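Local atomic coordinates of cysteine hydrolase (Pseudomonas syringae pv. phaseolicola 1448A, PDB entry 3IRV), a protein that probably acts as a hydrolase of the isochorismatase-like cysteine hydrolase family. Residues Lys32-Cys35 with Ala40-Val43. Numbering follows the deposited sequence.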
loop_
_atom_site.group_PDB
_atom_site.type_symbol
_atom_site.label_atom_id
_atom_site.label_comp_id
_atom_site.label_asym_id
_atom_site.label_seq_id
_atom_site.Cartn_x
_atom_site.Cartn_y
_atom_site.Cartn_z
ATOM N N LYS A 32 0.412 -18.746 13.488
ATOM C CA LYS A 32 0.549 -20.127 12.974
ATOM C C LYS A 32 -0.073 -20.331 11.582
ATOM O O LYS A 32 0.443 -21.102 10.765
ATOM C CB LYS A 32 -0.062 -21.113 13.976
ATOM C CG LYS A 32 0.668 -21.091 15.295
ATOM C CD LYS A 32 -0.045 -21.910 16.362
ATOM C CE LYS A 32 0.913 -22.244 17.477
ATOM N NZ LYS A 32 0.228 -22.609 18.753
ATOM N N VAL A 33 -1.175 -19.627 11.300
ATOM C CA VAL A 33 -1.863 -19.732 10.023
ATOM C C VAL A 33 -0.960 -19.349 8.807
ATOM O O VAL A 33 -1.144 -19.887 7.697
ATOM C CB VAL A 33 -3.187 -18.914 10.071
ATOM C CG1 VAL A 33 -2.885 -17.431 10.231
ATOM C CG2 VAL A 33 -4.087 -19.207 8.871
ATOM N N PHE A 34 0.028 -18.468 9.040
ATOM C CA PHE A 34 1.019 -18.087 8.008
ATOM C C PHE A 34 2.346 -18.837 8.121
ATOM O O PHE A 34 3.047 -18.978 7.127
ATOM C CB PHE A 34 1.320 -16.589 8.064
ATOM C CG PHE A 34 0.098 -15.729 7.933
ATOM C CD1 PHE A 34 -0.527 -15.584 6.702
ATOM C CD2 PHE A 34 -0.415 -15.040 9.035
ATOM C CE1 PHE A 34 -1.666 -14.778 6.580
ATOM C CE2 PHE A 34 -1.542 -14.255 8.932
ATOM C CZ PHE A 34 -2.181 -14.117 7.714
ATOM N N CYS A 35 2.683 -19.305 9.327
ATOM C CA CYS A 35 4.019 -19.836 9.586
ATOM C C CYS A 35 4.116 -21.366 9.641
ATOM O O CYS A 35 5.209 -21.922 9.467
ATOM C CB CYS A 35 4.576 -19.255 10.882
ATOM S SG CYS A 35 4.844 -17.473 10.775
ATOM N N ALA A 40 -3.545 -22.614 6.953
ATOM C CA ALA A 40 -4.356 -22.339 5.770
ATOM C C ALA A 40 -3.768 -21.254 4.845
ATOM O O ALA A 40 -4.120 -21.173 3.667
ATOM C CB ALA A 40 -5.779 -21.974 6.191
ATOM N N LEU A 41 -2.873 -20.423 5.383
ATOM C CA LEU A 41 -2.301 -19.328 4.606
ATOM C C LEU A 41 -0.766 -19.372 4.650
ATOM O O LEU A 41 -0.108 -18.342 4.571
ATOM C CB LEU A 41 -2.831 -17.991 5.117
ATOM C CG LEU A 41 -4.351 -17.777 5.079
ATOM C CD1 LEU A 41 -4.704 -16.479 5.826
ATOM C CD2 LEU A 41 -4.880 -17.742 3.638
ATOM N N TYR A 42 -0.236 -20.595 4.704
ATOM C CA TYR A 42 1.197 -20.842 4.859
ATOM C C TYR A 42 2.055 -20.119 3.815
ATOM O O TYR A 42 1.805 -20.206 2.612
ATOM C CB TYR A 42 1.459 -22.347 4.760
ATOM C CG TYR A 42 2.919 -22.763 4.842
ATOM C CD1 TYR A 42 3.739 -22.341 5.899
ATOM C CD2 TYR A 42 3.473 -23.582 3.850
ATOM C CE1 TYR A 42 5.058 -22.761 5.988
ATOM C CE2 TYR A 42 4.785 -23.987 3.921
ATOM C CZ TYR A 42 5.571 -23.580 4.994
ATOM O OH TYR A 42 6.885 -23.981 5.074
ATOM N N VAL A 43 3.063 -19.403 4.315
ATOM C CA VAL A 43 4.028 -18.664 3.500
ATOM C C VAL A 43 5.377 -19.316 3.853
ATOM O O VAL A 43 5.931 -19.072 4.931
ATOM C CB VAL A 43 4.049 -17.162 3.909
ATOM C CG1 VAL A 43 5.113 -16.410 3.113
ATOM C CG2 VAL A 43 2.664 -16.527 3.705
#
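Val33 and Phe34 offer their backbone carbonyls to the returning chain, and two amides spaced two residues apart take them up. Leu41 N donates to Val33 O at 2.9 Å in a bent bond, 140° at the hydrogen. The bond from Val43 N to Phe34 O, 2.8 Å, is much straighter, at 166°. The amide of Tyr42, between these two donors, lies near Val33 O but is badly angled for a bond; Tyr42 CA instead makes a C-H...O contact with Phe34 O, 3.5 Å away. Phe34 O thus takes an N-H bond from Val43 and a C-H...O contact from Tyr42, its neighbour in sequence. The two bonds close the loop that follows the short helix 32-35, which is the next element after strand 23-28 of the parallel sheet in this isochorismatase-type alpha/beta fold. Apolar contacts fill in beside the backbone bonds. The side chains of Phe34 and Leu41 run alongside each other in the same direction, with ring atom CE1 3.6 Å from Leu41 CD1. Leu41 CG is anti to its own carbonyl carbon (chi1 -59°), which lays the branch along the ring of Phe34, CD1 reaching CE1 and CZ. Val33 CG2 lies 4.1 Å from Leu41 CG and also touches Ala40 CB, while its other methyl, CG1, sits over one face of the Phe34 ring, toward the rim. Beyond this group, Ile94 of helix 91-94 touches Ala40 and Leu41, and Thr147, at the end of strand 141-147, meets Phe34 and Val43. On the Tyr42 side, the ring turns its edge to Cys35 O, which lies near the ring plane and 3.6 Å from CE1.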